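Local coordinates for aminoacyl-tRNA synthetase (Cryptosporidium parvum, PDB 5F9Z), which probably charges tRNA(Pro) with proline at the expense of ATP, as a class II prolyl-tRNA synthetase, here holding the inhibitor halofuginone and an ATP analogue, at residues A[24-29]-A[283-288]; A[60-65]-A[201-206]; A[190-195]-A[225-230]; A[295-300]-A[402-407]; A[372-377]-A[385-390]. One frame throughout, in Å; residues are numbered along the deposited sequence.

Interactions 1 to 4 are buried, whereas interaction 5 is partly exposed and lies in the anticodon-binding domain. Interactions 2 and 3 share helix 181-202: its side meets strand 223-231 near the ligands in interaction 3, and its C-terminal end meets helix 53-71 in interaction 2. Both are apolar, as is interaction 1 apart from the carbonyl groups along its tryptophan edge. H287 of interaction 1 and Q405 of interaction 4 each hydrogen-bond a carbonyl oxygen of 201-206, so that turn connects three contacts. Interaction 4 adds one weak bond to proline packing, while interaction 5 relies on backbone hydrogen bonds and a salt bridge.

Interaction 1: A[24-29]-A[283-288]; sequences TSFADW and MIMTHG
The first turn of helix 26-36 faces the last turn of helix 278-287, with backbones well separated: the CA atoms of F26 and M285 lie 9.1 Å apart, those of W29 and G288 9.4 Å. This is helix-to-helix packing between the N-terminal part of the chain and the class II catalytic core, and two aromatic rings one turn apart span the gap. Both have CG anti to the backbone N (chi1 -177° in F26, 172° in W29). F26 meets M285 at its rim, F26 CZ lying 3.6 Å from M285 CG. The methionine runs extended beyond CG and crosses the phenylalanine at about a right angle. M285 SD sits 5.0 Å from the F26 ring centroid, in the ring plane, an edge-on Met-aromatic contact. I231 of strand 223-231 touches both side chains. W29 also works through an edge, the six-membered side of the indole: W29 CH2 lies 3.8 Å from I284 O, near the ring plane. The pyrrole side is fixed by a hydrogen bond from NE1 to the carbonyl oxygen of D289, so the indole is held where the helix ends. G288 is the first residue to leave helical geometry there, and the indole edge lies directly against its backbone, W29 CZ2 3.4 Å from G288 C.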
# COMPACT_ATOMS: atom_id res chain seq x y z
N THR A 24 21.68 5.95 -2.41
CA THR A 24 22.28 6.95 -3.29
C THR A 24 21.70 6.92 -4.70
O THR A 24 21.79 7.94 -5.41
CB THR A 24 23.79 6.75 -3.36
OG1 THR A 24 24.09 5.43 -3.83
CG2 THR A 24 24.42 6.95 -1.99
N SER A 25 21.12 5.80 -5.14
CA SER A 25 20.53 5.68 -6.47
C SER A 25 19.18 4.96 -6.33
O SER A 25 18.99 3.83 -6.78
CB SER A 25 21.47 4.94 -7.43
OG SER A 25 20.98 4.99 -8.76
N PHE A 26 18.23 5.65 -5.70
CA PHE A 26 16.97 5.01 -5.33
C PHE A 26 16.14 4.65 -6.56
O PHE A 26 15.57 3.55 -6.63
CB PHE A 26 16.17 5.93 -4.40
CG PHE A 26 14.88 5.33 -3.92
CD1 PHE A 26 14.87 4.48 -2.83
CD2 PHE A 26 13.69 5.62 -4.56
CE1 PHE A 26 13.68 3.93 -2.38
CE2 PHE A 26 12.50 5.07 -4.11
CZ PHE A 26 12.50 4.22 -3.02
N ALA A 27 16.03 5.56 -7.53
CA ALA A 27 15.21 5.30 -8.71
C ALA A 27 15.72 4.08 -9.48
O ALA A 27 14.93 3.22 -9.89
CB ALA A 27 15.17 6.53 -9.61
N ASP A 28 17.03 3.99 -9.68
CA ASP A 28 17.60 2.84 -10.36
C ASP A 28 17.48 1.58 -9.51
O ASP A 28 17.26 0.48 -10.03
CB ASP A 28 19.05 3.11 -10.73
CG ASP A 28 19.64 2.02 -11.62
OD1 ASP A 28 18.87 1.31 -12.28
OD2 ASP A 28 20.89 1.89 -11.65
N TRP A 29 17.61 1.72 -8.19
CA TRP A 29 17.42 0.58 -7.30
C TRP A 29 16.00 0.04 -7.39
O TRP A 29 15.79 -1.17 -7.46
CB TRP A 29 17.76 0.97 -5.86
CG TRP A 29 17.40 -0.09 -4.85
CD1 TRP A 29 18.21 -1.10 -4.41
CD2 TRP A 29 16.15 -0.25 -4.16
NE1 TRP A 29 17.54 -1.88 -3.49
CE2 TRP A 29 16.28 -1.37 -3.32
CE3 TRP A 29 14.94 0.45 -4.18
CZ2 TRP A 29 15.23 -1.81 -2.51
CZ3 TRP A 29 13.91 0.02 -3.37
CH2 TRP A 29 14.06 -1.10 -2.55
N MET A 283 5.29 -1.02 0.12
CA MET A 283 5.86 -2.15 0.84
C MET A 283 7.23 -2.53 0.28
O MET A 283 8.14 -2.87 1.04
CB MET A 283 4.90 -3.34 0.79
CG MET A 283 5.40 -4.61 1.45
SD MET A 283 6.31 -5.68 0.31
CE MET A 283 5.09 -5.90 -0.98
N ILE A 284 7.39 -2.48 -1.04
CA ILE A 284 8.67 -2.80 -1.66
C ILE A 284 9.74 -1.81 -1.21
O ILE A 284 10.84 -2.19 -0.79
CB ILE A 284 8.54 -2.82 -3.19
CG1 ILE A 284 7.63 -3.96 -3.64
CG2 ILE A 284 9.91 -2.95 -3.84
CD1 ILE A 284 7.11 -3.80 -5.05
N MET A 285 9.43 -0.51 -1.29
CA MET A 285 10.40 0.51 -0.93
C MET A 285 10.75 0.46 0.55
O MET A 285 11.87 0.81 0.94
CB MET A 285 9.87 1.90 -1.29
CG MET A 285 9.58 2.09 -2.77
SD MET A 285 8.84 3.69 -3.12
CE MET A 285 8.84 3.68 -4.91
N THR A 286 9.82 0.01 1.39
CA THR A 286 10.05 0.00 2.83
C THR A 286 11.07 -1.07 3.22
O THR A 286 12.00 -0.80 3.99
CB THR A 286 8.73 -0.22 3.57
OG1 THR A 286 7.82 0.84 3.26
CG2 THR A 286 8.96 -0.26 5.07
N HIS A 287 10.91 -2.28 2.70
CA HIS A 287 11.68 -3.42 3.18
C HIS A 287 12.84 -3.82 2.28
O HIS A 287 13.81 -4.42 2.78
CB HIS A 287 10.76 -4.64 3.35
CG HIS A 287 9.58 -4.38 4.23
ND1 HIS A 287 9.70 -4.01 5.55
CD2 HIS A 287 8.25 -4.46 3.98
CE1 HIS A 287 8.49 -3.86 6.07
NE2 HIS A 287 7.60 -4.12 5.14
N GLY A 288 12.79 -3.50 0.99
CA GLY A 288 13.83 -3.96 0.08
C GLY A 288 15.19 -3.41 0.45
O GLY A 288 15.33 -2.31 1.00

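Interaction 2: A[60-65]-A[201-206]; sequences ETIQSV and DLLATP
D201 and L202 form the C-terminal end of helix 181-202, which packs against the middle of helix 53-71 in the catalytic part of the synthetase. L202 carries the largest share of the contact. Its CG is anti to the backbone N (chi1 -171°), and the two methyls divide the work. L202 CD2 settles over the I62 backbone, 3.9 Å from I62 CA, and also touches I62 CG1. L202 CD1 meets V65 CG2 tip to tip at 3.9 Å. L203 follows with CG turned beside its own backbone N, which brings L203 CD2 to 3.8 Å from I62 CD1; these two side chains cross at about a right angle. I62 is thus met by both leucines, CG1 touching each and CD1 only L203. At A204 the backbone takes a positive phi (56°) and the chain leaves the helix. T205 then folds back, T205 OG1 donating to L203 O at 3.0 Å from above the carbonyl plane, and L203 O also accepts from H287 NE2. No hydrogen bond joins the two segments, so cohesion here rests on the fit of branched aliphatic groups, while the polar atoms of the turn find their partners on other sides.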
# COMPACT_ATOMS: atom_id res chain seq x y z
N GLU A 60 -3.40 -10.07 -4.94
CA GLU A 60 -4.43 -11.07 -4.65
C GLU A 60 -4.52 -11.36 -3.16
O GLU A 60 -5.60 -11.60 -2.63
CB GLU A 60 -4.16 -12.35 -5.43
CG GLU A 60 -4.41 -12.24 -6.92
CD GLU A 60 -4.19 -13.55 -7.65
OE1 GLU A 60 -3.19 -14.23 -7.37
OE2 GLU A 60 -5.04 -13.90 -8.50
N THR A 61 -3.37 -11.33 -2.47
CA THR A 61 -3.38 -11.51 -1.02
C THR A 61 -3.99 -10.30 -0.33
O THR A 61 -4.81 -10.44 0.58
CB THR A 61 -1.96 -11.76 -0.52
OG1 THR A 61 -1.39 -12.87 -1.22
CG2 THR A 61 -1.97 -12.07 0.97
N ILE A 62 -3.59 -9.09 -0.75
CA ILE A 62 -4.21 -7.88 -0.23
C ILE A 62 -5.71 -7.89 -0.50
O ILE A 62 -6.52 -7.55 0.37
CB ILE A 62 -3.54 -6.63 -0.84
CG1 ILE A 62 -2.10 -6.50 -0.35
CG2 ILE A 62 -4.34 -5.38 -0.51
CD1 ILE A 62 -1.34 -5.36 -1.01
N GLN A 63 -6.11 -8.30 -1.71
CA GLN A 63 -7.53 -8.36 -2.04
C GLN A 63 -8.25 -9.41 -1.20
O GLN A 63 -9.34 -9.15 -0.69
CB GLN A 63 -7.70 -8.65 -3.53
CG GLN A 63 -9.15 -8.81 -3.96
CD GLN A 63 -9.30 -8.92 -5.46
OE1 GLN A 63 -8.34 -8.73 -6.21
NE2 GLN A 63 -10.51 -9.23 -5.92
N SER A 64 -7.64 -10.59 -1.03
CA SER A 64 -8.29 -11.65 -0.27
C SER A 64 -8.47 -11.26 1.19
O SER A 64 -9.54 -11.49 1.78
CB SER A 64 -7.48 -12.94 -0.37
OG SER A 64 -7.93 -13.91 0.56
N VAL A 65 -7.44 -10.66 1.80
CA VAL A 65 -7.51 -10.32 3.22
C VAL A 65 -8.49 -9.18 3.45
O VAL A 65 -9.30 -9.21 4.38
CB VAL A 65 -6.11 -9.99 3.76
CG1 VAL A 65 -6.20 -9.43 5.17
CG2 VAL A 65 -5.23 -11.24 3.73
N ASP A 201 -0.28 -4.89 9.55
CA ASP A 201 -0.36 -6.30 9.91
C ASP A 201 0.00 -7.21 8.74
O ASP A 201 0.65 -8.24 8.93
CB ASP A 201 -1.77 -6.64 10.42
CG ASP A 201 -2.11 -5.90 11.70
OD1 ASP A 201 -1.21 -5.73 12.55
OD2 ASP A 201 -3.28 -5.49 11.85
N LEU A 202 -0.40 -6.84 7.52
CA LEU A 202 -0.16 -7.68 6.36
C LEU A 202 1.13 -7.30 5.63
O LEU A 202 1.95 -8.17 5.33
CB LEU A 202 -1.35 -7.61 5.41
CG LEU A 202 -1.37 -8.58 4.23
CD1 LEU A 202 -1.61 -10.01 4.72
CD2 LEU A 202 -2.42 -8.18 3.20
N LEU A 203 1.32 -6.02 5.34
CA LEU A 203 2.47 -5.55 4.59
C LEU A 203 3.63 -5.11 5.47
O LEU A 203 4.68 -4.73 4.94
CB LEU A 203 2.06 -4.40 3.67
CG LEU A 203 0.90 -4.67 2.71
CD1 LEU A 203 0.58 -3.44 1.89
CD2 LEU A 203 1.21 -5.85 1.81
N ALA A 204 3.47 -5.15 6.79
CA ALA A 204 4.52 -4.75 7.74
C ALA A 204 5.00 -3.33 7.47
O ALA A 204 6.16 -2.99 7.75
CB ALA A 204 5.69 -5.74 7.72
N THR A 205 4.12 -2.49 6.93
CA THR A 205 4.47 -1.13 6.56
C THR A 205 3.82 -0.15 7.52
O THR A 205 2.59 -0.13 7.64
CB THR A 205 4.03 -0.84 5.13
OG1 THR A 205 4.59 -1.81 4.24
CG2 THR A 205 4.48 0.55 4.70
N PRO A 206 4.60 0.68 8.23
CA PRO A 206 3.99 1.61 9.18
C PRO A 206 3.32 2.77 8.47
O PRO A 206 3.83 3.31 7.48
CB PRO A 206 5.19 2.08 10.02
CG PRO A 206 6.35 1.98 9.08
CD PRO A 206 6.07 0.78 8.20

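Interaction 3: A[190-195]-A[225-230]; sequences IILNEY and KSIEGF
Within the class II aminoacyl-tRNA synthetase core, helix 181-202 lies along strand 223-231 of the antiparallel catalytic sheet, close to the bound ATP analogue and halofuginone. The segment axes are nearly parallel, 15° apart, and approach to 8.5 Å. L192 points straight at the strand, CG anti to its backbone N, and lays its two methyls side by side against it. L192 CD1 rests 3.5 Å from S226 C, and L192 CD2 3.7 Å from K225 CB. The lysine chain crosses the leucine at about a right angle and runs on, extended, to a salt bridge between its NZ and D189. S226 points away from the helix, and S226 OG donates to E228 OE1 at 2.8 Å, on the anti lone pair. E228 OE1 also pairs with K212. I227, two residues along from K225, again faces the helix. Its CG1 occupies the crowded position between backbone N and carbonyl carbon (chi1 43°), with CG2 left to touch L192 CD1. Y195 contributes the root of its side chain, since its ring leads away to a hydrogen bond between OH and Q172. The I227 CG1 branch ends at Y195, with I227 CD1 3.6 Å from Y195 CB.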
# COMPACT_ATOMS: atom_id res chain seq x y z
N ILE A 190 -13.99 2.70 10.76
CA ILE A 190 -13.83 1.25 10.67
C ILE A 190 -12.95 0.89 9.47
O ILE A 190 -12.03 0.07 9.58
CB ILE A 190 -15.20 0.56 10.59
CG1 ILE A 190 -15.82 0.45 11.98
CG2 ILE A 190 -15.08 -0.81 9.94
CD1 ILE A 190 -17.25 -0.06 11.98
N ILE A 191 -13.22 1.51 8.32
CA ILE A 191 -12.45 1.20 7.12
C ILE A 191 -11.01 1.69 7.26
O ILE A 191 -10.07 1.02 6.83
CB ILE A 191 -13.14 1.79 5.88
CG1 ILE A 191 -14.51 1.14 5.67
CG2 ILE A 191 -12.28 1.59 4.65
CD1 ILE A 191 -14.44 -0.34 5.39
N LEU A 192 -10.83 2.86 7.87
CA LEU A 192 -9.48 3.40 8.04
C LEU A 192 -8.62 2.48 8.89
O LEU A 192 -7.44 2.26 8.59
CB LEU A 192 -9.54 4.80 8.67
CG LEU A 192 -8.20 5.53 8.77
CD1 LEU A 192 -7.66 5.85 7.39
CD2 LEU A 192 -8.34 6.79 9.61
N ASN A 193 -9.19 1.91 9.96
CA ASN A 193 -8.44 0.98 10.79
C ASN A 193 -8.10 -0.29 10.02
O ASN A 193 -7.02 -0.87 10.21
CB ASN A 193 -9.23 0.64 12.05
CG ASN A 193 -9.33 1.81 13.01
OD1 ASN A 193 -8.41 2.63 13.11
ND2 ASN A 193 -10.45 1.91 13.72
N GLU A 194 -9.00 -0.74 9.13
CA GLU A 194 -8.69 -1.90 8.31
C GLU A 194 -7.62 -1.58 7.28
O GLU A 194 -6.76 -2.42 6.98
CB GLU A 194 -9.96 -2.41 7.62
CG GLU A 194 -11.08 -2.82 8.57
CD GLU A 194 -10.81 -4.13 9.29
OE1 GLU A 194 -9.70 -4.68 9.17
OE2 GLU A 194 -11.73 -4.62 9.99
N TYR A 195 -7.64 -0.36 6.72
CA TYR A 195 -6.57 0.07 5.84
C TYR A 195 -5.23 0.09 6.58
O TYR A 195 -4.22 -0.40 6.07
CB TYR A 195 -6.89 1.45 5.26
CG TYR A 195 -7.86 1.44 4.11
CD1 TYR A 195 -8.02 0.31 3.32
CD2 TYR A 195 -8.63 2.56 3.82
CE1 TYR A 195 -8.91 0.30 2.26
CE2 TYR A 195 -9.53 2.56 2.76
CZ TYR A 195 -9.66 1.42 1.99
OH TYR A 195 -10.55 1.41 0.94
N LYS A 225 -10.34 11.15 6.04
CA LYS A 225 -9.31 10.53 6.86
C LYS A 225 -8.44 9.65 5.98
O LYS A 225 -8.88 9.12 4.96
CB LYS A 225 -9.94 9.72 7.99
CG LYS A 225 -10.79 10.55 8.94
CD LYS A 225 -11.25 9.75 10.14
CE LYS A 225 -11.99 10.64 11.13
NZ LYS A 225 -12.39 9.89 12.35
N SER A 226 -7.18 9.50 6.38
CA SER A 226 -6.22 8.78 5.55
C SER A 226 -5.15 8.14 6.43
O SER A 226 -5.05 8.43 7.63
CB SER A 226 -5.57 9.70 4.52
OG SER A 226 -4.72 10.64 5.15
N ILE A 227 -4.36 7.27 5.81
CA ILE A 227 -3.14 6.74 6.40
C ILE A 227 -1.99 7.21 5.52
O ILE A 227 -2.00 6.99 4.30
CB ILE A 227 -3.17 5.21 6.51
CG1 ILE A 227 -3.76 4.58 5.25
CG2 ILE A 227 -3.97 4.78 7.72
CD1 ILE A 227 -3.66 3.07 5.22
N GLU A 228 -1.01 7.87 6.13
CA GLU A 228 0.11 8.44 5.40
C GLU A 228 1.35 7.57 5.60
O GLU A 228 1.73 7.28 6.73
CB GLU A 228 0.40 9.87 5.87
CG GLU A 228 -0.74 10.85 5.65
CD GLU A 228 -1.08 11.04 4.18
OE1 GLU A 228 -2.24 10.79 3.80
OE2 GLU A 228 -0.19 11.44 3.41
N GLY A 229 1.96 7.16 4.48
CA GLY A 229 3.24 6.50 4.51
C GLY A 229 4.37 7.47 4.22
O GLY A 229 4.17 8.65 3.95
N PHE A 230 5.59 6.94 4.27
CA PHE A 230 6.77 7.77 4.05
C PHE A 230 7.92 6.91 3.56
O PHE A 230 8.16 5.82 4.09
CB PHE A 230 7.17 8.52 5.33
CG PHE A 230 8.29 9.49 5.13
CD1 PHE A 230 8.08 10.68 4.45
CD2 PHE A 230 9.55 9.23 5.64
CE1 PHE A 230 9.11 11.59 4.27
CE2 PHE A 230 10.59 10.13 5.46
CZ PHE A 230 10.36 11.31 4.78

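Interaction 4: A[295-300]-A[402-407]; sequences LPPKVA and EEFQNR
Q405 carries the largest share of this contact, in which the loop between helix 278-287 and strand 304-308 rests on helix 393-417. Its CG is anti to the backbone N (chi1 -177°), then the chain bends at chi2 (86°), swinging the amide over the proline-rich loop. There Q405 OE1 lies 3.2 Å from P297 CD and 3.4 Å from P296 CB. Q405 OE1 accepts one weak hydrogen bond from K298 N, at 3.3 Å. NE2 turns the other way and bonds L202 O at the end of helix 181-202. K298, extended beyond CG, crosses the glutamine at about a right angle, K298 CG 3.6 Å from Q405 OE1, and its NZ makes a weak bond to D201 O. One residue earlier on the helix, F404 has CG anti to its backbone N and presents CB and the CD1 side of its ring to P297, with P297 CG 3.6 Å from F404 CB. P297 N, also near Q405 OE1, has no hydrogen to give; P296 O accepts from V299 N and A300 N, which holds the loop in a tight turn. The buried glutamine amide therefore uses its two ends on different partners, tying three parts of the chain together through one side chain.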
# COMPACT_ATOMS: atom_id res chain seq x y z
N LEU A 295 10.24 -9.42 1.36
CA LEU A 295 8.80 -9.44 1.43
C LEU A 295 8.33 -9.94 2.80
O LEU A 295 8.94 -10.86 3.36
CB LEU A 295 8.21 -10.35 0.34
CG LEU A 295 8.58 -9.95 -1.09
CD1 LEU A 295 8.09 -10.99 -2.08
CD2 LEU A 295 8.03 -8.58 -1.43
N PRO A 296 7.28 -9.35 3.35
CA PRO A 296 6.68 -9.90 4.56
C PRO A 296 6.17 -11.31 4.31
O PRO A 296 5.62 -11.59 3.23
CB PRO A 296 5.52 -8.93 4.86
CG PRO A 296 5.90 -7.67 4.17
CD PRO A 296 6.64 -8.09 2.94
N PRO A 297 6.36 -12.22 5.26
CA PRO A 297 5.89 -13.61 5.06
C PRO A 297 4.40 -13.72 4.75
O PRO A 297 3.99 -14.70 4.12
CB PRO A 297 6.23 -14.29 6.38
CG PRO A 297 7.39 -13.51 6.91
CD PRO A 297 7.15 -12.09 6.50
N LYS A 298 3.59 -12.74 5.15
CA LYS A 298 2.15 -12.80 4.89
C LYS A 298 1.80 -12.53 3.44
O LYS A 298 0.68 -12.85 3.02
CB LYS A 298 1.41 -11.83 5.81
CG LYS A 298 1.38 -12.25 7.26
CD LYS A 298 0.44 -11.38 8.07
CE LYS A 298 0.27 -11.90 9.49
NZ LYS A 298 -0.67 -11.06 10.28
N VAL A 299 2.71 -11.94 2.65
CA VAL A 299 2.45 -11.65 1.25
C VAL A 299 3.50 -12.23 0.32
O VAL A 299 3.35 -12.13 -0.90
CB VAL A 299 2.32 -10.13 1.01
CG1 VAL A 299 1.15 -9.56 1.78
CG2 VAL A 299 3.61 -9.42 1.39
N ALA A 300 4.55 -12.83 0.85
CA ALA A 300 5.59 -13.42 0.01
C ALA A 300 5.01 -14.58 -0.80
O ALA A 300 4.43 -15.51 -0.21
CB ALA A 300 6.76 -13.91 0.86
N GLU A 402 6.73 -15.76 11.66
CA GLU A 402 6.11 -14.82 12.59
C GLU A 402 7.12 -13.80 13.08
O GLU A 402 6.85 -12.59 13.11
CB GLU A 402 5.49 -15.59 13.76
CG GLU A 402 4.85 -14.71 14.82
CD GLU A 402 3.37 -14.50 14.59
OE1 GLU A 402 2.85 -15.01 13.57
OE2 GLU A 402 2.72 -13.84 15.43
N GLU A 403 8.31 -14.27 13.48
CA GLU A 403 9.37 -13.36 13.91
C GLU A 403 9.84 -12.48 12.75
O GLU A 403 10.15 -11.30 12.95
CB GLU A 403 10.54 -14.16 14.48
CG GLU A 403 11.65 -13.30 15.06
CD GLU A 403 12.91 -14.10 15.34
OE1 GLU A 403 13.98 -13.48 15.52
OE2 GLU A 403 12.83 -15.35 15.38
N PHE A 404 9.89 -13.05 11.54
CA PHE A 404 10.24 -12.27 10.36
C PHE A 404 9.28 -11.11 10.17
O PHE A 404 9.69 -9.96 9.96
CB PHE A 404 10.24 -13.18 9.13
CG PHE A 404 11.05 -12.67 7.97
CD1 PHE A 404 10.69 -11.51 7.30
CD2 PHE A 404 12.15 -13.37 7.52
CE1 PHE A 404 11.43 -11.05 6.23
CE2 PHE A 404 12.89 -12.92 6.44
CZ PHE A 404 12.53 -11.75 5.80
N GLN A 405 7.97 -11.39 10.25
CA GLN A 405 6.96 -10.35 10.06
C GLN A 405 7.10 -9.25 11.10
O GLN A 405 7.06 -8.06 10.78
CB GLN A 405 5.57 -10.98 10.12
CG GLN A 405 4.43 -10.01 9.86
CD GLN A 405 4.12 -9.85 8.38
OE1 GLN A 405 4.55 -10.66 7.56
NE2 GLN A 405 3.38 -8.80 8.04
N ASN A 406 7.26 -9.63 12.37
CA ASN A 406 7.39 -8.64 13.44
C ASN A 406 8.66 -7.81 13.28
O ASN A 406 8.65 -6.61 13.55
CB ASN A 406 7.36 -9.33 14.80
CG ASN A 406 7.68 -8.39 15.94
OD1 ASN A 406 6.82 -7.63 16.39
ND2 ASN A 406 8.92 -8.44 16.41
N ARG A 407 9.75 -8.44 12.84
CA ARG A 407 11.01 -7.72 12.70
C ARG A 407 10.94 -6.67 11.60
O ARG A 407 11.49 -5.58 11.74
CB ARG A 407 12.15 -8.71 12.44
CG ARG A 407 13.50 -8.05 12.21
CD ARG A 407 14.61 -9.09 12.07
NE ARG A 407 14.37 -10.03 10.98
CZ ARG A 407 13.96 -11.28 11.16
NH1 ARG A 407 13.74 -11.75 12.39
NH2 ARG A 407 13.76 -12.07 10.11

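Interaction 5: A[372-377]-A[385-390]; sequences KRSVRV and KMDIPI
Strands 374-379 and 385-389 form an antiparallel beta hairpin at the edge of the five-stranded sheet of the anticodon-binding domain. V375 with I388 and V377 with M386 are hydrogen-bonded pairs; V377 N to M386 O is the shortest bond, 2.8 Å and nearly along the C=O axis. R376 with D387 is a non-hydrogen-bonded pair, and its side chains lie together on one face. R376 can be followed outward. R376 CB comes 3.9 Å from D387 OD1; CG stands anti to the backbone N, and bends at chi2 (58°) and chi3 (59°) turn the chain toward strand 385-389. R376 CD passes 3.6 Å from M386 O. R376 NE then meets D387 OD1 at 3.0 Å, from above the carboxylate plane, and NH2 reaches D387 OD2 on its syn lone pair. The guanidinium thus grips side-on with two nitrogens, although the two planes are turned 64° apart. On the other face V375, V377, M386 and I388 gather, with L393 and L400 of helix 393-417 packing on that side. At the far end R373, with positive phi, closes helix 367-372 in a Schellman motif and pairs through NH1 with E325. I390 CD1 sits over one face of the R373 guanidinium, near its rim, and I390 N donates to R373 O at 2.9 Å.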
# COMPACT_ATOMS: atom_id res chain seq x y z
N LYS A 372 21.97 -35.72 9.36
CA LYS A 372 21.47 -35.32 10.67
C LYS A 372 19.96 -35.22 10.73
O LYS A 372 19.42 -34.93 11.80
CB LYS A 372 22.09 -33.98 11.08
CG LYS A 372 23.61 -33.95 11.03
CD LYS A 372 24.14 -32.54 11.23
CE LYS A 372 23.78 -32.00 12.60
NZ LYS A 372 24.44 -32.78 13.69
N ARG A 373 19.26 -35.44 9.61
CA ARG A 373 17.83 -35.17 9.50
C ARG A 373 17.51 -33.76 9.98
O ARG A 373 16.64 -33.53 10.82
CB ARG A 373 17.00 -36.22 10.25
CG ARG A 373 16.89 -37.55 9.52
CD ARG A 373 15.85 -38.46 10.13
NE ARG A 373 14.54 -37.81 10.26
CZ ARG A 373 13.69 -37.65 9.25
NH1 ARG A 373 12.52 -37.04 9.46
NH2 ARG A 373 13.99 -38.08 8.04
N SER A 374 18.25 -32.80 9.43
CA SER A 374 18.12 -31.39 9.75
C SER A 374 18.25 -30.60 8.46
O SER A 374 18.61 -31.14 7.41
CB SER A 374 19.17 -30.95 10.78
OG SER A 374 19.69 -29.67 10.48
N VAL A 375 17.95 -29.30 8.53
CA VAL A 375 18.03 -28.42 7.38
C VAL A 375 18.74 -27.14 7.78
O VAL A 375 18.59 -26.65 8.91
CB VAL A 375 16.64 -28.10 6.79
CG1 VAL A 375 16.03 -29.34 6.15
CG2 VAL A 375 15.72 -27.54 7.86
N ARG A 376 19.53 -26.59 6.85
CA ARG A 376 20.21 -25.32 7.05
C ARG A 376 19.28 -24.19 6.59
O ARG A 376 18.93 -24.11 5.41
CB ARG A 376 21.52 -25.28 6.27
CG ARG A 376 22.17 -23.90 6.20
CD ARG A 376 22.44 -23.34 7.59
NE ARG A 376 23.32 -24.20 8.37
CZ ARG A 376 24.65 -24.12 8.36
NH1 ARG A 376 25.25 -23.22 7.59
NH2 ARG A 376 25.37 -24.95 9.10
N VAL A 377 18.89 -23.34 7.53
CA VAL A 377 17.98 -22.23 7.26
C VAL A 377 18.78 -20.94 7.20
O VAL A 377 19.57 -20.66 8.11
CB VAL A 377 16.87 -22.15 8.33
CG1 VAL A 377 15.87 -21.05 7.98
CG2 VAL A 377 16.18 -23.49 8.48
N LYS A 385 21.50 -17.51 10.34
CA LYS A 385 21.68 -18.90 9.96
C LYS A 385 21.45 -19.80 11.17
O LYS A 385 21.80 -19.45 12.30
CB LYS A 385 23.07 -19.14 9.38
CG LYS A 385 23.35 -18.35 8.12
CD LYS A 385 24.75 -18.64 7.58
CE LYS A 385 25.02 -17.84 6.32
NZ LYS A 385 24.90 -16.38 6.56
N MET A 386 20.87 -20.97 10.91
CA MET A 386 20.57 -21.92 11.97
C MET A 386 20.30 -23.28 11.35
O MET A 386 19.98 -23.39 10.16
CB MET A 386 19.36 -21.47 12.80
CG MET A 386 18.06 -21.45 12.03
SD MET A 386 16.79 -20.43 12.81
CE MET A 386 17.50 -18.80 12.60
N ASP A 387 20.44 -24.32 12.17
CA ASP A 387 20.12 -25.69 11.77
C ASP A 387 18.93 -26.17 12.59
O ASP A 387 19.00 -26.20 13.83
CB ASP A 387 21.32 -26.62 11.97
CG ASP A 387 22.46 -26.30 11.02
OD1 ASP A 387 22.34 -26.64 9.82
OD2 ASP A 387 23.47 -25.74 11.47
N ILE A 388 17.85 -26.52 11.92
CA ILE A 388 16.61 -26.96 12.55
C ILE A 388 16.41 -28.43 12.24
O ILE A 388 16.43 -28.81 11.06
CB ILE A 388 15.40 -26.14 12.08
CG1 ILE A 388 15.66 -24.64 12.26
CG2 ILE A 388 14.15 -26.55 12.83
CD1 ILE A 388 15.89 -24.23 13.70
N PRO A 389 16.24 -29.30 13.24
CA PRO A 389 15.88 -30.69 12.95
C PRO A 389 14.54 -30.76 12.22
O PRO A 389 13.67 -29.91 12.40
CB PRO A 389 15.79 -31.33 14.34
CG PRO A 389 16.64 -30.46 15.21
CD PRO A 389 16.47 -29.06 14.68
N ILE A 390 14.40 -31.79 11.38
CA ILE A 390 13.19 -31.96 10.59
C ILE A 390 11.97 -32.08 11.50
O ILE A 390 10.89 -31.56 11.19
CB ILE A 390 13.32 -33.17 9.66
CG1 ILE A 390 14.40 -32.90 8.60
CG2 ILE A 390 12.00 -33.50 8.99
CD1 ILE A 390 14.65 -34.07 7.67